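PDB 6RXD: histidine acid phosphatase from Bifidobacterium longum subsp. infantis, which probably removes phosphate groups from phytate (inositol hexakisphosphate), from lower inositol polyphosphates and from 2,3-bisphosphoglycerate. Local coordinates for residues Q117-L122 / D449-K454; N184-Y189 / T199-G204; L308-I313 / W347-E352; S481-V486 / S500-D505. One frame throughout, in Å; residues are numbered along the deposited sequence. Where two conformers were deposited one is given.

Contact 1. Residues Q117-L122 / D449-K454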
loop_
_atom_site.group_PDB
_atom_site.type_symbol
_atom_site.label_atom_id
_atom_site.label_comp_id
_atom_site.label_asym_id
_atom_site.label_seq_id
_atom_site.Cartn_x
_atom_site.Cartn_y
_atom_site.Cartn_z
ATOM N N GLN A 117 -1.339 4.264 -22.376
ATOM C CA GLN A 117 -2.501 4.086 -23.239
ATOM C C GLN A 117 -3.570 5.147 -23.002
ATOM O O GLN A 117 -4.148 5.678 -23.958
ATOM C CB GLN A 117 -3.065 2.671 -23.080
ATOM C CG GLN A 117 -2.165 1.618 -23.713
ATOM C CD GLN A 117 -2.538 0.196 -23.359
ATOM O OE1 GLN A 117 -3.341 -0.047 -22.461
ATOM N NE2 GLN A 117 -1.937 -0.763 -24.063
ATOM N N ARG A 118 -3.808 5.478 -21.736
ATOM C CA ARG A 118 -4.817 6.478 -21.399
ATOM C C ARG A 118 -4.424 7.865 -21.886
ATOM O O ARG A 118 -5.282 8.687 -22.221
ATOM C CB ARG A 118 -5.079 6.518 -19.891
ATOM C CG ARG A 118 -6.287 7.376 -19.521
ATOM C CD ARG A 118 -6.590 7.282 -18.036
ATOM N NE ARG A 118 -5.733 8.159 -17.234
ATOM C CZ ARG A 118 -4.719 7.742 -16.483
ATOM N NH1 ARG A 118 -4.404 6.453 -16.424
ATOM N NH2 ARG A 118 -4.012 8.620 -15.785
ATOM N N ASN A 119 -3.121 8.125 -21.916
ATOM C CA ASN A 119 -2.630 9.430 -22.320
ATOM C C ASN A 119 -1.758 9.347 -23.545
ATOM O O ASN A 119 -0.748 10.036 -23.642
ATOM C CB ASN A 119 -1.878 10.123 -21.185
ATOM C CG ASN A 119 -2.810 10.864 -20.251
ATOM O OD1 ASN A 119 -3.488 11.814 -20.652
ATOM N ND2 ASN A 119 -2.850 10.434 -19.007
ATOM N N ARG A 120 -2.173 8.506 -24.482
ATOM C CA ARG A 120 -1.447 8.319 -25.728
ATOM C C ARG A 120 -1.198 9.645 -26.448
ATOM O O ARG A 120 -0.088 9.899 -26.924
ATOM C CB ARG A 120 -2.209 7.338 -26.628
ATOM C CG ARG A 120 -1.580 7.131 -27.985
ATOM C CD ARG A 120 -2.403 6.169 -28.832
ATOM N NE ARG A 120 -2.526 4.862 -28.193
ATOM C CZ ARG A 120 -1.683 3.849 -28.388
ATOM N NH1 ARG A 120 -0.645 3.983 -29.204
ATOM N NH2 ARG A 120 -1.878 2.698 -27.759
ATOM N N SER A 121 -2.211 10.508 -26.511
ATOM C CA SER A 121 -2.042 11.778 -27.211
ATOM C C SER A 121 -0.973 12.640 -26.541
ATOM O O SER A 121 -0.087 13.175 -27.211
ATOM C CB SER A 121 -3.360 12.541 -27.289
ATOM O OG SER A 121 -3.172 13.742 -28.009
ATOM N N LEU A 122 -1.048 12.756 -25.218
ATOM C CA LEU A 122 -0.056 13.515 -24.455
ATOM C C LEU A 122 1.364 13.039 -24.717
ATOM O O LEU A 122 2.274 13.835 -24.968
ATOM C CB LEU A 122 -0.346 13.411 -22.954
ATOM C CG LEU A 122 0.648 14.115 -22.018
ATOM C CD1 LEU A 122 0.560 15.630 -22.162
ATOM C CD2 LEU A 122 0.426 13.702 -20.563
ATOM N N ASP A 449 -5.113 13.510 -14.326
ATOM C CA ASP A 449 -4.888 13.983 -15.692
ATOM C C ASP A 449 -5.231 15.461 -15.776
ATOM O O ASP A 449 -6.232 15.893 -15.208
ATOM C CB ASP A 449 -5.776 13.223 -16.675
ATOM C CG ASP A 449 -5.488 11.740 -16.695
ATOM O OD1 ASP A 449 -4.320 11.355 -16.510
ATOM O OD2 ASP A 449 -6.435 10.953 -16.885
ATOM N N VAL A 450 -4.412 16.229 -16.498
ATOM C CA VAL A 450 -4.637 17.664 -16.606
ATOM C C VAL A 450 -4.723 18.070 -18.065
ATOM O O VAL A 450 -3.833 17.753 -18.858
ATOM C CB VAL A 450 -3.506 18.470 -15.927
ATOM C CG1 VAL A 450 -3.813 19.972 -15.966
ATOM C CG2 VAL A 450 -3.317 18.007 -14.492
ATOM N N TYR A 451 -5.805 18.754 -18.414
ATOM C CA TYR A 451 -6.008 19.219 -19.778
ATOM C C TYR A 451 -6.118 20.739 -19.776
ATOM O O TYR A 451 -6.357 21.353 -18.731
ATOM C CB TYR A 451 -7.297 18.631 -20.354
ATOM C CG TYR A 451 -7.246 17.195 -20.850
ATOM C CD1 TYR A 451 -7.794 16.859 -22.078
ATOM C CD2 TYR A 451 -6.673 16.177 -20.095
ATOM C CE1 TYR A 451 -7.790 15.554 -22.539
ATOM C CE2 TYR A 451 -6.660 14.860 -20.558
ATOM C CZ TYR A 451 -7.220 14.562 -21.772
ATOM O OH TYR A 451 -7.216 13.264 -22.238
ATOM N N ALA A 452 -5.946 21.355 -20.942
ATOM C CA ALA A 452 -6.052 22.808 -21.031
ATOM C C ALA A 452 -6.674 23.204 -22.349
ATOM O O ALA A 452 -6.550 22.482 -23.343
ATOM C CB ALA A 452 -4.677 23.465 -20.876
ATOM N N ARG A 453 -7.354 24.343 -22.346
ATOM C CA ARG A 453 -7.848 24.937 -23.579
ATOM C C ARG A 453 -6.860 26.023 -23.989
ATOM O O ARG A 453 -6.492 26.879 -23.170
ATOM C CB ARG A 453 -9.242 25.527 -23.358
ATOM C CG ARG A 453 -9.790 26.269 -24.558
ATOM C CD ARG A 453 -11.187 26.790 -24.295
ATOM N NE ARG A 453 -11.740 27.464 -25.472
ATOM C CZ ARG A 453 -12.945 28.020 -25.510
ATOM N NH1 ARG A 453 -13.724 27.997 -24.435
ATOM N NH2 ARG A 453 -13.368 28.613 -26.622
ATOM N N LYS A 454 -6.421 25.983 -25.249
ATOM C CA LYS A 454 -5.389 26.891 -25.741
ATOM C C LYS A 454 -5.870 28.320 -25.984
ATOM O O LYS A 454 -7.043 28.559 -26.275
ATOM C CB LYS A 454 -4.783 26.345 -27.037
ATOM C CG LYS A 454 -3.553 25.482 -26.836
ATOM C CD LYS A 454 -3.051 24.920 -28.163
ATOM C CE LYS A 454 -1.646 24.348 -28.025
ATOM N NZ LYS A 454 -0.669 25.415 -27.689
HETATM O O HOH W 1 -6.225 11.260 -20.653
#
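N119 and D449 stand with their CA atoms 8.4 Å apart, the closest such pair where the turn between helix 102-118 and helix 120-129 passes strand 445-453. This is helix-to-sheet packing in the α/β part of the histidine phosphatase fold, and it illustrates how an acidic residue on a strand can bind the residues at a break between two helices. R118, the last helical residue before the break, meets D449 side-on: NE donates to the syn lone pair of D449 OD2 at 2.9 Å, while NH2 reaches OD1 at 2.8 Å. One nitrogen to each oxygen makes the salt bridge two-pronged, with the two planes nearly coplanar, 29° apart. The R118 chain leaves with CG anti to its nitrogen and bends at chi3 (81°), a bend that presents the NE edge to the acid. N119 adds a third bond from another side. Its ND2 donates over 3.0 Å to D449 OD1, descending on the carboxylate from 62° above its plane. D449 has further partners, R469 at OD2 and T39 at OD1, so this buried carboxylate is gripped on both oxygens and is probably ionised. With an alanine here, R118 would be likely to lose its countercharge and the N119 amide one of its anchors. Farther along the strand the link is indirect. A water donates to R118 O and to N119 OD1, and accepts from the hydroxyl of Y451, lying in the plane of that ring with its oxygen 2.7 Å from Y451 OH.

Contact 2. Residues N184-Y189 / T199-G204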
loop_
_atom_site.group_PDB
_atom_site.type_symbol
_atom_site.label_atom_id
_atom_site.label_comp_id
_atom_site.label_asym_id
_atom_site.label_seq_id
_atom_site.Cartn_x
_atom_site.Cartn_y
_atom_site.Cartn_z
ATOM N N ASN A 184 12.937 11.073 -3.655
ATOM C CA ASN A 184 12.222 12.204 -3.062
ATOM C C ASN A 184 11.514 11.793 -1.777
ATOM O O ASN A 184 10.288 11.673 -1.742
ATOM C CB ASN A 184 11.206 12.786 -4.054
ATOM C CG ASN A 184 10.767 14.187 -3.685
ATOM O OD1 ASN A 184 10.937 14.627 -2.543
ATOM N ND2 ASN A 184 10.194 14.897 -4.649
ATOM N N PRO A 185 12.281 11.595 -0.700
ATOM C CA PRO A 185 11.646 11.096 0.521
ATOM C C PRO A 185 10.844 12.170 1.263
ATOM O O PRO A 185 10.128 11.820 2.202
ATOM C CB PRO A 185 12.844 10.627 1.360
ATOM C CG PRO A 185 13.988 11.446 0.873
ATOM C CD PRO A 185 13.751 11.607 -0.597
ATOM N N ASP A 186 10.942 13.437 0.860
ATOM C CA ASP A 186 10.120 14.467 1.485
ATOM C C ASP A 186 8.672 14.327 1.051
ATOM O O ASP A 186 7.754 14.659 1.796
ATOM C CB ASP A 186 10.614 15.872 1.135
ATOM C CG ASP A 186 11.958 16.189 1.757
ATOM O OD1 ASP A 186 12.414 15.403 2.612
ATOM O OD2 ASP A 186 12.545 17.234 1.395
ATOM N N THR A 187 8.464 13.826 -0.157
ATOM C CA THR A 187 7.089 13.652 -0.629
ATOM C C THR A 187 6.650 12.196 -0.627
ATOM O O THR A 187 5.460 11.917 -0.693
ATOM C CB THR A 187 6.883 14.211 -2.045
ATOM O OG1 THR A 187 7.675 13.463 -2.968
ATOM C CG2 THR A 187 7.264 15.693 -2.123
ATOM N N LEU A 188 7.603 11.269 -0.561
ATOM C CA LEU A 188 7.270 9.855 -0.647
ATOM C C LEU A 188 7.705 9.036 0.572
ATOM O O LEU A 188 7.552 7.815 0.591
ATOM C CB LEU A 188 7.859 9.249 -1.925
ATOM C CG LEU A 188 7.463 9.969 -3.226
ATOM C CD1 LEU A 188 8.248 9.409 -4.411
ATOM C CD2 LEU A 188 5.966 9.836 -3.485
ATOM N N TYR A 189 8.244 9.709 1.581
ATOM C CA TYR A 189 8.577 9.048 2.840
ATOM C C TYR A 189 8.492 10.079 3.960
ATOM O O TYR A 189 9.386 10.183 4.802
ATOM C CB TYR A 189 9.979 8.441 2.766
ATOM C CG TYR A 189 10.153 7.135 3.515
ATOM C CD1 TYR A 189 10.816 7.093 4.742
ATOM C CD2 TYR A 189 9.683 5.941 2.984
ATOM C CE1 TYR A 189 10.993 5.895 5.416
ATOM C CE2 TYR A 189 9.855 4.733 3.653
ATOM C CZ TYR A 189 10.517 4.722 4.862
ATOM O OH TYR A 189 10.682 3.532 5.528
ATOM N N THR A 199 20.130 8.297 4.508
ATOM C CA THR A 199 20.208 9.690 4.932
ATOM C C THR A 199 19.043 10.010 5.870
ATOM O O THR A 199 18.131 9.200 6.029
ATOM C CB THR A 199 20.201 10.662 3.736
ATOM O OG1 THR A 199 18.940 10.587 3.059
ATOM C CG2 THR A 199 21.315 10.313 2.756
ATOM N N SER A 200 19.085 11.180 6.500
ATOM C CA SER A 200 17.985 11.610 7.358
ATOM C C SER A 200 17.553 13.032 7.037
ATOM O O SER A 200 18.357 13.846 6.579
ATOM C CB SER A 200 18.369 11.502 8.833
ATOM O OG SER A 200 18.543 10.150 9.209
ATOM N N LYS A 201 16.278 13.324 7.271
ATOM C CA LYS A 201 15.776 14.679 7.105
ATOM C C LYS A 201 16.517 15.614 8.057
ATOM O O LYS A 201 16.945 15.197 9.137
ATOM C CB LYS A 201 14.262 14.719 7.317
ATOM C CG LYS A 201 13.514 13.885 6.276
ATOM C CD LYS A 201 12.032 13.823 6.555
ATOM C CE LYS A 201 11.301 13.092 5.422
ATOM N NZ LYS A 201 11.673 11.644 5.313
ATOM N N VAL A 202 16.699 16.862 7.635
ATOM C CA VAL A 202 17.565 17.809 8.341
ATOM C C VAL A 202 16.781 18.583 9.387
ATOM O O VAL A 202 15.785 19.219 9.055
ATOM C CB VAL A 202 18.185 18.802 7.345
ATOM C CG1 VAL A 202 18.954 19.903 8.076
ATOM C CG2 VAL A 202 19.093 18.067 6.379
ATOM N N PRO A 203 17.230 18.539 10.658
ATOM C CA PRO A 203 16.504 19.267 11.708
ATOM C C PRO A 203 16.372 20.742 11.367
ATOM O O PRO A 203 17.317 21.330 10.831
ATOM C CB PRO A 203 17.391 19.080 12.938
ATOM C CG PRO A 203 18.113 17.781 12.686
ATOM C CD PRO A 203 18.362 17.765 11.200
ATOM N N GLY A 204 15.212 21.324 11.648
ATOM C CA GLY A 204 14.974 22.721 11.330
ATOM C C GLY A 204 14.270 22.947 10.004
ATOM O O GLY A 204 13.845 24.062 9.705
#
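K201 extends its side chain from the loop before helix 206-220 to the C-terminal end of the short helix 185-188, a helix that follows strand 181-183 of the main sheet in the histidine phosphatase fold. It is an example of a lysine gathering backbone carbonyls at and just beyond a helix end. The hydrogen bonds come first. K201 NZ donates to Y189 O over 2.8 Å, arriving 39° above the carbonyl plane, and more weakly to P185 O at 3.5 Å. The same nitrogen also bonds N195 OD1 and K192 O in the intervening loop, so a buried ammonium is satisfied largely by neutral oxygens. The chain is extended until chi4 (66°), where a last bend swings NZ in among them. Charge plays a looser part: D186 OD1 lies 4.7 Å from K201 NZ, near enough that it probably favours the positive charge, though not in contact with it. A methionine in its place would probably leave the carbonyls of Y189 and K192 without this donor and loosen the tie between loop and helix. The van der Waals contacts run alongside, as the two side chains pass in opposite directions and D186 OD1 lies 3.8 Å from K201 CE.

Contact 3. Residues L308-I313 / W347-E352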
loop_
_atom_site.group_PDB
_atom_site.type_symbol
_atom_site.label_atom_id
_atom_site.label_comp_id
_atom_site.label_asym_id
_atom_site.label_seq_id
_atom_site.Cartn_x
_atom_site.Cartn_y
_atom_site.Cartn_z
ATOM N N LEU A 308 -1.007 -17.404 11.205
ATOM C CA LEU A 308 -1.596 -18.198 10.126
ATOM C C LEU A 308 -2.354 -17.284 9.163
ATOM O O LEU A 308 -2.275 -17.452 7.942
ATOM C CB LEU A 308 -2.531 -19.291 10.682
ATOM C CG LEU A 308 -3.094 -20.290 9.662
ATOM C CD1 LEU A 308 -1.937 -20.942 8.922
ATOM C CD2 LEU A 308 -3.921 -21.345 10.379
ATOM N N TYR A 309 -3.080 -16.313 9.713
ATOM C CA TYR A 309 -3.760 -15.328 8.879
ATOM C C TYR A 309 -2.755 -14.535 8.050
ATOM O O TYR A 309 -2.993 -14.263 6.873
ATOM C CB TYR A 309 -4.620 -14.390 9.730
ATOM C CG TYR A 309 -5.236 -13.264 8.927
ATOM C CD1 TYR A 309 -6.295 -13.503 8.059
ATOM C CD2 TYR A 309 -4.759 -11.970 9.037
ATOM C CE1 TYR A 309 -6.854 -12.459 7.315
ATOM C CE2 TYR A 309 -5.311 -10.942 8.307
ATOM C CZ TYR A 309 -6.351 -11.193 7.451
ATOM O OH TYR A 309 -6.881 -10.150 6.727
ATOM N N ASN A 310 -1.622 -14.163 8.644
ATOM C CA ASN A 310 -0.606 -13.444 7.873
ATOM C C ASN A 310 -0.059 -14.273 6.709
ATOM O O ASN A 310 0.292 -13.727 5.657
ATOM C CB ASN A 310 0.534 -12.943 8.771
ATOM C CG ASN A 310 0.245 -11.557 9.342
ATOM O OD1 ASN A 310 0.419 -10.547 8.657
ATOM N ND2 ASN A 310 -0.218 -11.508 10.576
ATOM N N LEU A 311 0.015 -15.587 6.886
ATOM C CA LEU A 311 0.474 -16.431 5.780
ATOM C C LEU A 311 -0.592 -16.516 4.699
ATOM O O LEU A 311 -0.276 -16.497 3.512
ATOM C CB LEU A 311 0.873 -17.831 6.273
ATOM C CG LEU A 311 2.086 -17.884 7.209
ATOM C CD1 LEU A 311 2.428 -19.346 7.486
ATOM C CD2 LEU A 311 3.291 -17.163 6.612
ATOM N N TYR A 312 -1.853 -16.589 5.109
ATOM C CA TYR A 312 -2.978 -16.604 4.172
ATOM C C TYR A 312 -2.999 -15.362 3.287
ATOM O O TYR A 312 -3.193 -15.454 2.056
ATOM C CB TYR A 312 -4.280 -16.742 4.969
ATOM C CG TYR A 312 -5.558 -16.367 4.255
ATOM C CD1 TYR A 312 -6.076 -17.161 3.238
ATOM C CD2 TYR A 312 -6.269 -15.245 4.643
ATOM C CE1 TYR A 312 -7.259 -16.823 2.606
ATOM C CE2 TYR A 312 -7.456 -14.897 4.022
ATOM C CZ TYR A 312 -7.945 -15.694 3.002
ATOM O OH TYR A 312 -9.128 -15.363 2.371
ATOM N N ILE A 313 -2.797 -14.195 3.884
ATOM C CA ILE A 313 -2.870 -12.993 3.074
ATOM C C ILE A 313 -1.630 -12.800 2.202
ATOM O O ILE A 313 -1.734 -12.322 1.070
ATOM C CB ILE A 313 -3.210 -11.747 3.907
ATOM C CG1 ILE A 313 -2.061 -11.395 4.853
ATOM C CG2 ILE A 313 -4.517 -11.970 4.666
ATOM C CD1 ILE A 313 -2.375 -10.198 5.778
ATOM N N TRP A 347 -10.031 -7.110 10.519
ATOM C CA TRP A 347 -10.380 -5.930 11.307
ATOM C C TRP A 347 -9.271 -5.601 12.280
ATOM O O TRP A 347 -8.912 -4.441 12.435
ATOM C CB TRP A 347 -11.685 -6.140 12.065
ATOM C CG TRP A 347 -11.910 -5.112 13.120
ATOM C CD1 TRP A 347 -12.207 -3.782 12.935
ATOM C CD2 TRP A 347 -11.889 -5.324 14.536
ATOM N NE1 TRP A 347 -12.350 -3.159 14.157
ATOM C CE2 TRP A 347 -12.161 -4.085 15.153
ATOM C CE3 TRP A 347 -11.641 -6.437 15.342
ATOM C CZ2 TRP A 347 -12.215 -3.934 16.543
ATOM C CZ3 TRP A 347 -11.687 -6.284 16.728
ATOM C CH2 TRP A 347 -11.974 -5.044 17.311
ATOM N N ALA A 348 -8.736 -6.619 12.948
ATOM C CA ALA A 348 -7.639 -6.398 13.886
ATOM C C ALA A 348 -6.453 -5.702 13.191
ATOM O O ALA A 348 -5.871 -4.766 13.745
ATOM C CB ALA A 348 -7.207 -7.718 14.518
ATOM N N LEU A 349 -6.102 -6.139 11.985
ATOM C CA LEU A 349 -5.003 -5.491 11.258
ATOM C C LEU A 349 -5.377 -4.088 10.772
ATOM O O LEU A 349 -4.583 -3.137 10.896
ATOM C CB LEU A 349 -4.537 -6.336 10.075
ATOM C CG LEU A 349 -3.838 -7.645 10.443
ATOM C CD1 LEU A 349 -3.165 -8.248 9.206
ATOM C CD2 LEU A 349 -2.822 -7.396 11.542
ATOM N N ASP A 350 -6.575 -3.963 10.211
ATOM C CA ASP A 350 -7.015 -2.687 9.673
ATOM C C ASP A 350 -7.089 -1.654 10.779
ATOM O O ASP A 350 -6.767 -0.502 10.560
ATOM C CB ASP A 350 -8.394 -2.807 9.028
ATOM C CG ASP A 350 -8.345 -3.315 7.596
ATOM O OD1 ASP A 350 -7.239 -3.425 7.018
ATOM O OD2 ASP A 350 -9.435 -3.580 7.038
ATOM N N ALA A 351 -7.536 -2.062 11.965
ATOM C CA ALA A 351 -7.660 -1.109 13.068
ATOM C C ALA A 351 -6.341 -0.425 13.425
ATOM O O ALA A 351 -6.300 0.778 13.717
ATOM C CB ALA A 351 -8.243 -1.793 14.293
ATOM N N GLU A 352 -5.258 -1.182 13.419
ATOM C CA GLU A 352 -3.958 -0.614 13.752
ATOM C C GLU A 352 -3.545 0.417 12.710
ATOM O O GLU A 352 -3.066 1.499 13.048
ATOM C CB GLU A 352 -2.901 -1.715 13.834
ATOM C CG GLU A 352 -1.647 -1.301 14.557
ATOM C CD GLU A 352 -1.321 -2.232 15.703
ATOM O OE1 GLU A 352 -1.696 -1.919 16.855
ATOM O OE2 GLU A 352 -0.696 -3.282 15.450
#
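L349 and Y309 meet where helix 301-317 crosses helix 339-357, almost at right angles (-84° for the short segments) in the helix-rich part of the histidine phosphatase fold. The axes of the short segments come no closer than 12.4 Å, a wide spacing bridged by side chains from both helices, of which L349 serves as the worked example. Its CB is directed at the other helix, and CG stands anti to the carbonyl carbon (chi1 -68°), carrying the branch onward across the gap. CG comes within 4.2 Å of Y309 CE2. Beyond it, CD1 does most of the touching: it lies 3.6 Å from Y309 CE2, in the plane of the ring and at its edge, so the methyl group abuts the rim and does not ride on the π face. One face of that ring is already taken by a residue of its own helix, since I313 CG2 sits 3.4 Å above the plane, toward the rim. The phenol is held at its far end too, Y309 OH bonding to Y9 O in the N-terminal stretch. On the polar side, CD1 skirts the amide of N310, 4.3 Å from OD1, while ND2 turns back to M306 O. E352, a turn further on, has been seen as a zinc ligand in this protein, although that zinc is not bound to this chain in the model. Finally L349 meets I313 tip to tip, the two CD1 atoms 4.0 Å apart.

Contact 4. Residues S481-V486 / S500-D505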
loop_
_atom_site.group_PDB
_atom_site.type_symbol
_atom_site.label_atom_id
_atom_site.label_comp_id
_atom_site.label_asym_id
_atom_site.label_seq_id
_atom_site.Cartn_x
_atom_site.Cartn_y
_atom_site.Cartn_z
ATOM N N SER A 481 -16.431 15.963 -1.875
ATOM C CA SER A 481 -17.739 16.574 -2.128
ATOM C C SER A 481 -17.774 18.098 -2.037
ATOM O O SER A 481 -18.646 18.734 -2.628
ATOM C CB SER A 481 -18.781 15.977 -1.180
ATOM O OG SER A 481 -18.505 16.373 0.147
ATOM N N GLU A 482 -16.836 18.697 -1.312
ATOM C CA GLU A 482 -16.805 20.154 -1.243
ATOM C C GLU A 482 -16.419 20.777 -2.587
ATOM O O GLU A 482 -16.766 21.931 -2.877
ATOM C CB GLU A 482 -15.844 20.612 -0.143
ATOM C CG GLU A 482 -16.219 20.150 1.256
ATOM C CD GLU A 482 -15.474 18.893 1.682
ATOM O OE1 GLU A 482 -15.118 18.064 0.809
ATOM O OE2 GLU A 482 -15.225 18.738 2.895
ATOM N N CYS A 483 -15.691 20.019 -3.406
ATOM C CA CYS A 483 -15.202 20.533 -4.687
ATOM C C CYS A 483 -16.300 20.622 -5.734
ATOM O O CYS A 483 -17.101 19.700 -5.872
ATOM C CB CYS A 483 -14.083 19.643 -5.238
ATOM S SG CYS A 483 -12.623 19.538 -4.183
ATOM N N THR A 484 -16.313 21.721 -6.488
ATOM C CA THR A 484 -17.290 21.921 -7.560
ATOM C C THR A 484 -16.633 21.665 -8.908
ATOM O O THR A 484 -15.638 22.304 -9.224
ATOM C CB THR A 484 -17.788 23.375 -7.573
ATOM O OG1 THR A 484 -18.409 23.676 -6.322
ATOM C CG2 THR A 484 -18.791 23.604 -8.703
ATOM N N PRO A 485 -17.181 20.727 -9.708
ATOM C CA PRO A 485 -16.564 20.462 -11.016
ATOM C C PRO A 485 -16.877 21.531 -12.052
ATOM O O PRO A 485 -17.599 22.489 -11.763
ATOM C CB PRO A 485 -17.158 19.101 -11.434
ATOM C CG PRO A 485 -18.376 18.925 -10.596
ATOM C CD PRO A 485 -18.150 19.690 -9.316
ATOM N N VAL A 486 -16.343 21.372 -13.259
ATOM C CA VAL A 486 -16.434 22.437 -14.257
ATOM C C VAL A 486 -17.838 22.610 -14.822
ATOM O O VAL A 486 -18.159 23.644 -15.411
ATOM C CB VAL A 486 -15.472 22.189 -15.423
ATOM C CG1 VAL A 486 -14.038 22.161 -14.918
ATOM C CG2 VAL A 486 -15.838 20.883 -16.151
ATOM N N SER A 500 -8.187 25.654 -3.931
ATOM C CA SER A 500 -9.022 26.116 -2.835
ATOM C C SER A 500 -9.650 24.962 -2.070
ATOM O O SER A 500 -9.583 24.908 -0.841
ATOM C CB SER A 500 -10.115 27.047 -3.384
ATOM O OG SER A 500 -11.091 27.370 -2.415
ATOM N N CYS A 501 -10.247 24.019 -2.787
ATOM C CA CYS A 501 -11.102 23.012 -2.160
ATOM C C CYS A 501 -10.339 21.842 -1.548
ATOM O O CYS A 501 -10.875 21.118 -0.704
ATOM C CB CYS A 501 -12.190 22.512 -3.131
ATOM S SG CYS A 501 -11.685 21.343 -4.440
ATOM N N LEU A 502 -9.095 21.646 -1.976
ATOM C CA LEU A 502 -8.270 20.588 -1.388
ATOM C C LEU A 502 -7.446 21.087 -0.215
ATOM O O LEU A 502 -6.814 20.292 0.482
ATOM C CB LEU A 502 -7.354 19.939 -2.425
ATOM C CG LEU A 502 -8.110 19.279 -3.575
ATOM C CD1 LEU A 502 -7.136 18.515 -4.455
ATOM C CD2 LEU A 502 -9.195 18.352 -3.034
ATOM N N ALA A 503 -7.450 22.400 0.002
ATOM C CA ALA A 503 -6.803 22.970 1.186
ATOM C C ALA A 503 -7.662 22.689 2.423
ATOM O O ALA A 503 -8.831 22.313 2.297
ATOM C CB ALA A 503 -6.581 24.466 1.004
ATOM N N ALA A 504 -7.101 22.888 3.615
ATOM C CA ALA A 504 -7.781 22.500 4.862
ATOM C C ALA A 504 -9.159 23.140 5.098
ATOM O O ALA A 504 -10.032 22.524 5.719
ATOM C CB ALA A 504 -6.855 22.717 6.079
ATOM N N ASP A 505 -9.366 24.368 4.618
ATOM C CA ASP A 505 -10.681 24.981 4.725
ATOM C C ASP A 505 -11.727 24.377 3.785
ATOM O O ASP A 505 -12.921 24.617 3.956
ATOM C CB ASP A 505 -10.611 26.486 4.469
ATOM C CG ASP A 505 -9.779 27.193 5.481
ATOM O OD1 ASP A 505 -10.025 28.386 5.744
ATOM O OD2 ASP A 505 -8.870 26.534 5.993
#
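The disulfide C483-C501 is the covalent clasp of the C-terminal region. SG of C483 and SG of C501 are 2.1 Å apart, and the bridge draws the two CA atoms to 5.4 Å. Its torsion about the S-S bond is 95°, close to the 90° that sulfur lone pairs prefer, and the positive sign gives the bridge right-handed chirality. The two halves reach it differently. C483 places its sulfur beside its own nitrogen and anti to the carbonyl carbon, whereas C501, in the conformer described, holds SG between nitrogen and carbonyl (chi1 76°). Within the fold, C483 lies in the loop between strand 475-477 and strand 493-494, both of which pair with strand 467-472 of the central mixed sheet, and C501 lies in the last part of helix 495-501. The cross-link therefore ties that part of the helix back to the loop preceding it, an instance of a disulfide closing a short loop-strand-helix excursion near the C terminus. Polar contacts run beside it: T484 N bonds E497 OE2 of the same helix, and C501 O accepts from H506 ND1. H506 has been seen to bind zinc in this protein, though that ion is not bound to this chain in the model. Apolar groups pack around the sulfurs, with Y493 against C483. L502 starts out facing away, but its branch curls back until CD2 lies 3.8 Å from C483 SG.

Overall arrangement
Followed from the N terminus, the chain first opens contact 1 at 117-122, where two helices join, and closes it only at 449-454 on a strand of the main sheet. Contacts 2 and 3 fall within that long loop, one after the other: contact 2 ties a short helix after strand 181-183 to the loop just downstream, and contact 3 crosses helix 301-317 with helix 339-357. Contact 3 lies on the opposite side of the chain's centre from contact 1, their centres about 40 Å apart. Contact 4 follows separately, fastening the C-terminal region about 22 Å from contact 1, centre to centre. None of the four interlaces with another.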